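Local coordinates for protein STIV B116 (Sulfolobus turreted icosahedral virus, PDB 2J85) that probably binds DNA and belongs to a protein family highly conserved among diverse crenarchaeal viruses, at residues E37-E41 and D42-I46; D25-E29 and E30-L34; N47-H51 and D52-N56; N8-S11 and I12-K16. All blocks are in the same frame, centred on the assembly; numbering follows the deposited sequence.

Contact 1 (E37-E41 and D42-I46)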
# COMPACT_ATOMS: atom_id res chain seq x y z
N GLU A 37 1.82 -18.19 -14.03
CA GLU A 37 2.33 -19.11 -15.05
C GLU A 37 2.16 -18.55 -16.46
O GLU A 37 3.08 -18.62 -17.26
CB GLU A 37 1.65 -20.47 -14.93
CG GLU A 37 2.09 -21.23 -13.69
CD GLU A 37 1.03 -22.22 -13.16
OE1 GLU A 37 0.06 -22.54 -13.90
OE2 GLU A 37 1.18 -22.66 -12.00
N LEU A 38 0.99 -18.00 -16.75
CA LEU A 38 0.73 -17.33 -18.03
C LEU A 38 1.72 -16.21 -18.32
O LEU A 38 2.24 -16.09 -19.42
CB LEU A 38 -0.70 -16.76 -18.05
CG LEU A 38 -1.22 -16.24 -19.41
CD1 LEU A 38 -1.12 -17.33 -20.51
CD2 LEU A 38 -2.68 -15.67 -19.31
N ARG A 39 2.00 -15.38 -17.33
CA ARG A 39 2.93 -14.27 -17.56
C ARG A 39 4.39 -14.70 -17.59
O ARG A 39 5.21 -14.04 -18.19
CB ARG A 39 2.68 -13.17 -16.53
CG ARG A 39 1.26 -12.64 -16.56
CD ARG A 39 0.74 -12.50 -17.97
NE ARG A 39 -0.62 -12.01 -17.97
CZ ARG A 39 -1.38 -11.92 -19.07
NH1 ARG A 39 -0.89 -12.25 -20.25
NH2 ARG A 39 -2.63 -11.45 -18.98
N LEU A 40 4.70 -15.84 -16.99
CA LEU A 40 6.03 -16.42 -17.13
C LEU A 40 6.17 -16.95 -18.58
O LEU A 40 7.12 -16.62 -19.30
CB LEU A 40 6.29 -17.50 -16.06
CG LEU A 40 6.65 -16.97 -14.66
CD1 LEU A 40 6.50 -18.04 -13.55
CD2 LEU A 40 8.06 -16.35 -14.66
N GLU A 41 5.18 -17.72 -19.02
CA GLU A 41 5.20 -18.26 -20.40
C GLU A 41 5.27 -17.19 -21.50
O GLU A 41 5.96 -17.38 -22.50
CB GLU A 41 4.02 -19.17 -20.67
CG GLU A 41 4.30 -20.65 -20.43
CD GLU A 41 5.18 -21.37 -21.51
OE1 GLU A 41 5.34 -20.96 -22.70
OE2 GLU A 41 5.69 -22.44 -21.12
N ASP A 42 4.54 -16.08 -21.34
CA ASP A 42 4.54 -15.08 -22.40
C ASP A 42 5.65 -14.04 -22.21
O ASP A 42 5.79 -13.12 -23.01
CB ASP A 42 3.18 -14.41 -22.56
CG ASP A 42 2.84 -13.46 -21.42
OD1 ASP A 42 3.74 -13.08 -20.64
OD2 ASP A 42 1.66 -13.12 -21.30
N GLY A 43 6.42 -14.18 -21.13
CA GLY A 43 7.58 -13.34 -20.93
C GLY A 43 7.30 -11.94 -20.43
O GLY A 43 8.18 -11.10 -20.47
N THR A 44 6.08 -11.66 -19.95
CA THR A 44 5.75 -10.31 -19.51
C THR A 44 5.91 -10.14 -18.00
O THR A 44 5.97 -9.01 -17.52
CB THR A 44 4.34 -9.85 -19.97
OG1 THR A 44 3.34 -10.78 -19.52
CG2 THR A 44 4.28 -9.70 -21.51
N LEU A 45 6.01 -11.24 -17.26
CA LEU A 45 6.22 -11.14 -15.83
C LEU A 45 7.58 -10.54 -15.51
O LEU A 45 8.59 -10.98 -16.03
CB LEU A 45 6.14 -12.51 -15.14
CG LEU A 45 6.05 -12.37 -13.60
CD1 LEU A 45 4.60 -12.27 -13.18
CD2 LEU A 45 6.77 -13.48 -12.82
N ILE A 46 7.60 -9.52 -14.64
CA ILE A 46 8.82 -9.09 -13.99
C ILE A 46 8.66 -9.47 -12.54
O ILE A 46 7.73 -9.02 -11.89
CB ILE A 46 9.03 -7.60 -14.13
CG1 ILE A 46 9.16 -7.22 -15.62
CG2 ILE A 46 10.28 -7.13 -13.34
CD1 ILE A 46 9.45 -5.72 -15.83
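A Schellman motif ends helix 29-41 and leads the chain out to strand 45-47. Its defining pair of bonds is Gly43 N to Leu40 O, at 3.1 Å, and a weak one from Thr44 N to Arg39 O. Gly43 leaves helical geometry with a positive phi of 78°, a conformation readily open to a residue without a side chain. Just before it, Asp42 N still makes an ordinary helical bond to Leu38 O; beyond it, Leu45 N adds a further bond to Arg39 O at 3.1 Å.

Asp42 places its CG between its own N and carbonyl carbon (chi1 72°), which folds the carboxylate back over the helix end. OD1 of Asp42 accepts Thr44 N at 2.8 Å, forming an Asx turn, and also Thr44 OG1 at 2.6 Å, both from one face of the carboxylate. The other oxygen, Asp42 OD2, is met by Arg39 NH1 at 2.9 Å in a salt bridge lying in the guanidinium plane. Leu38 CD2 covers one face of that guanidinium, 3.9 Å above its plane. On the apolar side, Leu40 CD2 touches Leu45 CD2 at 3.6 Å; Leu40 also packs on Leu66, and Leu45 on Val4 of strand 4-7.

Threonine suits position 44 because its hydroxyl and backbone N serve the same acceptor. A carboxylate at the negative end of a helix dipole would ordinarily be disfavoured; here the two donors of Thr44 and the charge of Arg39 probably offset that cost, and Asp42 probably helps to fix the turn while remaining at the surface.

Contact 2 (D25-E29 and E30-L34); sequences DKLDE and EDFCL
Asp28 OD1 accepts Asp31 N at 2.9 Å with an N-H...O angle of 161°, capping the first turn of helix 29-41. Aspartate suits the N-cap: with CG between its N and carbonyl carbon (chi1 62°), the short side chain just reaches this amide, which has no preceding helical turn to bond to. Behind it the helical bonds begin, Phe32 N to Asp28 O and Cys33 N to Glu29 O.

A water closes the reverse link, accepting from Asp28 N and donating to Asp31 OD2 at 2.7 Å. This probably helps to hold Asp31 towards the cap although Asp28 OD1 and Asp31 OD1, both acceptors, stand only 3.3 Å apart. The positive end of the helix dipole probably eases that repulsion.

On the inner side, Leu27 CD1 lies 4.1 Å from Phe32 CB and near the plane of the Phe32 ring, at its edge. Further out, the Phe32 ring meets that of Phe112 in strand 110-117, while Cys33 is joined by a disulfide to Cys62 of helix 52-62. On the strand side, Lys26 packs on Phe18 of the second subunit.

An aspartate at the N-cap, with an apolar pair joining the residue before it to the fourth residue after it, is a classic helix start: a capping bond combined with a hydrophobic staple, here at the turn from strand 20-27 into helix 29-41.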
# COMPACT_ATOMS: atom_id res chain seq x y z
N ASP A 25 -8.57 -6.56 -7.63
CA ASP A 25 -9.44 -7.71 -7.25
C ASP A 25 -8.67 -8.66 -6.34
O ASP A 25 -7.46 -8.74 -6.39
CB ASP A 25 -9.96 -8.47 -8.49
CG ASP A 25 -11.33 -9.20 -8.24
OD1 ASP A 25 -11.86 -9.23 -7.10
OD2 ASP A 25 -11.88 -9.75 -9.24
N LYS A 26 -9.42 -9.40 -5.53
CA LYS A 26 -8.87 -10.51 -4.74
C LYS A 26 -8.85 -11.79 -5.59
O LYS A 26 -9.81 -12.07 -6.30
CB LYS A 26 -9.75 -10.69 -3.50
CG LYS A 26 -9.07 -11.37 -2.34
CD LYS A 26 -9.95 -11.34 -1.10
CE LYS A 26 -9.21 -11.83 0.14
NZ LYS A 26 -8.74 -13.24 0.00
N LEU A 27 -7.76 -12.54 -5.55
CA LEU A 27 -7.61 -13.80 -6.32
C LEU A 27 -7.59 -14.99 -5.37
O LEU A 27 -7.11 -14.87 -4.24
CB LEU A 27 -6.29 -13.82 -7.09
CG LEU A 27 -6.10 -12.80 -8.21
CD1 LEU A 27 -4.72 -12.93 -8.86
CD2 LEU A 27 -7.25 -12.90 -9.27
N ASP A 28 -8.11 -16.13 -5.82
CA ASP A 28 -7.86 -17.39 -5.08
C ASP A 28 -6.53 -17.94 -5.54
O ASP A 28 -5.93 -17.41 -6.46
CB ASP A 28 -9.01 -18.41 -5.21
CG ASP A 28 -9.26 -18.89 -6.65
OD1 ASP A 28 -8.34 -18.89 -7.49
OD2 ASP A 28 -10.40 -19.25 -6.93
N GLU A 29 -6.04 -18.98 -4.87
CA GLU A 29 -4.73 -19.57 -5.18
C GLU A 29 -4.58 -19.96 -6.63
O GLU A 29 -3.55 -19.66 -7.25
CB GLU A 29 -4.53 -20.85 -4.40
CG GLU A 29 -4.19 -20.68 -2.95
CD GLU A 29 -3.86 -22.03 -2.31
OE1 GLU A 29 -2.90 -22.70 -2.80
OE2 GLU A 29 -4.58 -22.44 -1.36
N GLU A 30 -5.57 -20.70 -7.13
CA GLU A 30 -5.52 -21.26 -8.46
C GLU A 30 -5.36 -20.14 -9.51
O GLU A 30 -4.54 -20.27 -10.41
CB GLU A 30 -6.76 -22.12 -8.78
CG GLU A 30 -6.62 -22.86 -10.14
CD GLU A 30 -7.60 -24.00 -10.39
OE1 GLU A 30 -8.47 -24.30 -9.53
OE2 GLU A 30 -7.49 -24.62 -11.48
N ASP A 31 -6.13 -19.06 -9.37
CA ASP A 31 -6.12 -17.99 -10.36
C ASP A 31 -4.83 -17.18 -10.28
O ASP A 31 -4.28 -16.75 -11.30
CB ASP A 31 -7.34 -17.09 -10.19
CG ASP A 31 -8.64 -17.84 -10.47
OD1 ASP A 31 -8.58 -19.04 -10.77
OD2 ASP A 31 -9.71 -17.25 -10.41
N PHE A 32 -4.32 -17.01 -9.07
CA PHE A 32 -3.02 -16.39 -8.91
C PHE A 32 -1.90 -17.19 -9.63
O PHE A 32 -1.08 -16.61 -10.40
CB PHE A 32 -2.69 -16.25 -7.42
CG PHE A 32 -1.27 -15.83 -7.14
CD1 PHE A 32 -0.91 -14.47 -7.17
CD2 PHE A 32 -0.31 -16.78 -6.81
CE1 PHE A 32 0.39 -14.06 -6.87
CE2 PHE A 32 1.00 -16.40 -6.51
CZ PHE A 32 1.37 -15.02 -6.54
N CYS A 33 -1.84 -18.50 -9.34
CA CYS A 33 -0.79 -19.36 -9.91
C CYS A 33 -0.90 -19.47 -11.41
O CYS A 33 0.09 -19.42 -12.10
CB CYS A 33 -0.86 -20.76 -9.30
SG CYS A 33 -0.32 -20.80 -7.57
N LEU A 34 -2.12 -19.59 -11.93
CA LEU A 34 -2.35 -19.65 -13.37
C LEU A 34 -1.98 -18.33 -14.11
O LEU A 34 -1.37 -18.37 -15.18
CB LEU A 34 -3.80 -20.04 -13.64
CG LEU A 34 -4.24 -21.51 -13.40
CD1 LEU A 34 -5.73 -21.62 -13.55
CD2 LEU A 34 -3.54 -22.48 -14.36
O HOH W 1 -9.95 -15.93 -8.11

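Contact 3 (N47-H51 and D52-N56); sequences NAIGH and DSTIN
His51 stands at the N-cap of helix 52-62, where its carbonyl oxygen receives Ile55 N at 3.0 Å, almost straight (171°), with a weak second bond from Thr54 N.

Side chains of the incoming loop pack against this first turn. The CG2 branch of Ile49 lies 3.6 Å from Ile55 CG1 and also touches Thr54 CB, fitting against both neighbours at once. Its other arm carries Ile49 CD1 on to Thr54 CG2, 4.0 Å away. Ile55 is bent at its second torsion (chi2 -62°), which turns CD1 back towards Ile49 CB, at 3.8 Å. The same methyl, Ile55 CD1, also rests against the Asn47 amide, 3.9 Å from ND2. Asn47 is held by its own chain: OD1 accepts Ile49 N at 3.1 Å from above the amide plane, an Asx turn that carries the backbone out of strand 45-47.

Beneath this patch, Ile49 and Thr54 both touch Ile84 of strand 80-86, and Ile55 touches Leu66. Facing elsewhere, Ser53 OG is bonded to Glu92.

A beta-branched residue suits position 49 because CG2 can meet Thr54 and Ile55 while the CG1-CD1 arm meets Thr54 CG2. Across the junction the side chains meet mainly by van der Waals contact, whereas the hydrogen bonds go to the carbonyl of His51; this is consistent with main-chain bonding and the packing of Ile49 together positioning the helix start.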
# COMPACT_ATOMS: atom_id res chain seq x y z
N ASN A 47 9.56 -10.29 -12.04
CA ASN A 47 9.56 -10.76 -10.66
C ASN A 47 10.27 -9.75 -9.78
O ASN A 47 11.43 -9.45 -10.01
CB ASN A 47 10.29 -12.11 -10.56
CG ASN A 47 10.45 -12.59 -9.15
OD1 ASN A 47 9.61 -12.32 -8.28
ND2 ASN A 47 11.54 -13.33 -8.90
N ALA A 48 9.56 -9.25 -8.78
CA ALA A 48 10.09 -8.24 -7.86
C ALA A 48 9.98 -8.72 -6.41
O ALA A 48 9.92 -7.90 -5.50
CB ALA A 48 9.34 -6.92 -8.05
N ILE A 49 9.90 -10.02 -6.18
CA ILE A 49 9.92 -10.56 -4.83
C ILE A 49 11.38 -10.76 -4.47
O ILE A 49 12.08 -11.60 -5.08
CB ILE A 49 9.13 -11.86 -4.70
CG1 ILE A 49 7.62 -11.53 -4.70
CG2 ILE A 49 9.51 -12.59 -3.41
CD1 ILE A 49 6.74 -12.70 -4.91
N GLY A 50 11.83 -9.97 -3.50
CA GLY A 50 13.24 -9.90 -3.11
C GLY A 50 13.73 -10.92 -2.10
O GLY A 50 14.93 -11.04 -1.90
N HIS A 51 12.82 -11.67 -1.47
CA HIS A 51 13.21 -12.61 -0.40
C HIS A 51 12.93 -14.08 -0.72
O HIS A 51 11.88 -14.43 -1.25
CB HIS A 51 12.52 -12.22 0.90
CG HIS A 51 12.87 -10.84 1.36
ND1 HIS A 51 14.05 -10.55 2.02
CD2 HIS A 51 12.21 -9.66 1.24
CE1 HIS A 51 14.09 -9.26 2.28
NE2 HIS A 51 12.99 -8.70 1.82
N ASP A 52 13.90 -14.93 -0.36
CA ASP A 52 13.83 -16.38 -0.60
C ASP A 52 12.64 -17.06 0.08
O ASP A 52 12.08 -18.01 -0.46
CB ASP A 52 15.15 -17.07 -0.16
CG ASP A 52 16.19 -17.15 -1.28
OD1 ASP A 52 15.82 -17.14 -2.48
OD2 ASP A 52 17.40 -17.27 -0.97
N SER A 53 12.24 -16.58 1.26
CA SER A 53 11.13 -17.21 2.00
C SER A 53 9.82 -17.10 1.21
O SER A 53 9.04 -18.05 1.14
CB SER A 53 10.95 -16.58 3.39
OG SER A 53 12.10 -15.85 3.77
N THR A 54 9.58 -15.93 0.63
CA THR A 54 8.38 -15.67 -0.15
C THR A 54 8.48 -16.39 -1.48
O THR A 54 7.52 -17.01 -1.93
CB THR A 54 8.19 -14.16 -0.37
OG1 THR A 54 8.25 -13.49 0.89
CG2 THR A 54 6.86 -13.87 -1.07
N ILE A 55 9.65 -16.32 -2.10
CA ILE A 55 9.94 -17.08 -3.31
C ILE A 55 9.73 -18.58 -3.14
O ILE A 55 9.10 -19.20 -3.97
CB ILE A 55 11.39 -16.79 -3.79
CG1 ILE A 55 11.45 -15.40 -4.44
CG2 ILE A 55 11.89 -17.88 -4.75
CD1 ILE A 55 10.58 -15.25 -5.70
N ASN A 56 10.24 -19.17 -2.07
CA ASN A 56 10.05 -20.60 -1.81
C ASN A 56 8.58 -20.95 -1.61
O ASN A 56 8.10 -21.94 -2.14
CB ASN A 56 10.86 -21.09 -0.61
CG ASN A 56 12.38 -20.99 -0.81
OD1 ASN A 56 13.14 -21.04 0.17
ND2 ASN A 56 12.83 -20.82 -2.05

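Contact 4 (N8-S11 and I12-K16); sequences NAFS and INMLK
Met14 and Ser11 make the tight part of this turn. Met14 N donates to Ser11 O at 2.9 Å, and the hydroxyl Ser11 OG accepts Asn13 N at 3.0 Å, closing an ST turn. Serine suits the place because its short side chain, with OG anti to the backbone N (chi1 165°), swings forward to the amide two residues on.

Residue 14, present as selenomethionine, runs back along the incoming chain with an extended tail. Its CE comes within 3.2 Å of Ala9 O, a close approach, and SE lies 5.2 Å from the centroid of the Phe10 ring, 58° off its normal, an oblique Met-aromatic contact. At the edge of the same ring, Leu15 CD1 stands 4.2 Å from Phe10 CZ. Ile12, whose CB leads away from residues 8-11, packs on Tyr113 of the second subunit. Phe10 and Leu15 too reach that subunit, touching its Ile12 and Ile24.

The solvent side is looser and polar. It is formed by Asn13, which is exposed and whose carbonyl oxygen is hydrogen-bonded to Lys74 NZ; only its CB comes close to the turn, 3.3 Å from Ser11 OG.

A serine whose hydroxyl and carbonyl both take amides of the following 3-10 turn is a compact way of bending a chain sharply; here it lies in the loop between strands 4-7 and 20-27, with its apolar flank built into the subunit interface.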
# COMPACT_ATOMS: atom_id res chain seq x y z
N ASN A 8 5.25 -8.82 -3.30
CA ASN A 8 4.69 -9.22 -2.02
C ASN A 8 4.08 -8.04 -1.26
O ASN A 8 3.73 -8.18 -0.09
CB ASN A 8 5.75 -9.93 -1.17
CG ASN A 8 6.80 -9.00 -0.63
OD1 ASN A 8 6.73 -7.79 -0.79
ND2 ASN A 8 7.81 -9.58 0.01
N ALA A 9 3.94 -6.91 -1.94
CA ALA A 9 3.34 -5.71 -1.38
C ALA A 9 2.69 -4.85 -2.46
O ALA A 9 3.06 -4.93 -3.62
CB ALA A 9 4.42 -4.90 -0.64
N PHE A 10 1.72 -4.03 -2.07
CA PHE A 10 1.27 -2.93 -2.91
C PHE A 10 1.48 -1.59 -2.19
O PHE A 10 1.09 -1.42 -1.03
CB PHE A 10 -0.19 -3.01 -3.33
CG PHE A 10 -0.61 -1.85 -4.19
CD1 PHE A 10 -0.04 -1.65 -5.42
CD2 PHE A 10 -1.48 -0.89 -3.70
CE1 PHE A 10 -0.36 -0.56 -6.18
CE2 PHE A 10 -1.81 0.22 -4.46
CZ PHE A 10 -1.25 0.39 -5.70
N SER A 11 2.05 -0.64 -2.93
CA SER A 11 2.33 0.67 -2.41
C SER A 11 2.06 1.71 -3.48
O SER A 11 2.31 1.47 -4.65
CB SER A 11 3.80 0.75 -1.97
OG SER A 11 4.18 2.09 -1.78
N ILE A 12 1.53 2.85 -3.03
CA ILE A 12 1.41 4.08 -3.83
C ILE A 12 2.72 4.47 -4.53
O ILE A 12 2.69 5.04 -5.60
CB ILE A 12 0.92 5.29 -2.93
CG1 ILE A 12 -0.55 5.10 -2.55
CG2 ILE A 12 1.13 6.65 -3.65
CD1 ILE A 12 -1.20 6.30 -1.92
N ASN A 13 3.86 4.16 -3.90
CA ASN A 13 5.19 4.31 -4.54
C ASN A 13 5.41 3.51 -5.83
O ASN A 13 6.31 3.82 -6.60
CB ASN A 13 6.32 3.94 -3.55
CG ASN A 13 6.40 4.91 -2.36
OD1 ASN A 13 6.13 6.11 -2.48
ND2 ASN A 13 6.78 4.38 -1.20
N MSE A 14 4.58 2.50 -6.09
CA MSE A 14 4.69 1.77 -7.33
C MSE A 14 4.01 2.44 -8.51
O MSE A 14 4.09 1.94 -9.63
CB MSE A 14 4.13 0.37 -7.15
CG MSE A 14 4.90 -0.42 -6.14
SE MSE A 14 4.00 -2.08 -5.74
CE MSE A 14 5.23 -2.75 -4.38
N LEU A 15 3.36 3.58 -8.26
CA LEU A 15 2.62 4.26 -9.32
C LEU A 15 3.44 5.40 -9.91
O LEU A 15 3.79 6.36 -9.22
CB LEU A 15 1.26 4.74 -8.80
CG LEU A 15 0.38 3.61 -8.23
CD1 LEU A 15 -0.93 4.18 -7.57
CD2 LEU A 15 0.06 2.56 -9.26
N LYS A 16 3.77 5.29 -11.19
CA LYS A 16 4.67 6.26 -11.81
C LYS A 16 4.10 7.67 -11.74
O LYS A 16 4.86 8.60 -11.48
CB LYS A 16 4.99 5.92 -13.27
CG LYS A 16 6.31 5.15 -13.54
CD LYS A 16 6.95 5.69 -14.84
CE LYS A 16 8.18 4.89 -15.33
NZ LYS A 16 7.85 3.52 -15.86

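Overall arrangement
Following the chain from the N terminus, the order is contact 4, contact 2, contact 1, contact 3; each closes before the next opens, so none nest or cross. Contact 4 turns the chain between strands 4-7 and 20-27. Contacts 2 and 1 then mark the start and end of helix 29-41, their centres about 15 Å apart, and join it to strands 20-27 and 45-47, the outermost strands of the sheet in this chain. Contact 3 leads from strand 45-47 into helix 52-62 and returns to touch contact 4, Ile49 CG1 lying 3.9 Å from Asn8 N. Contacts 2 and 4 both meet the second subunit.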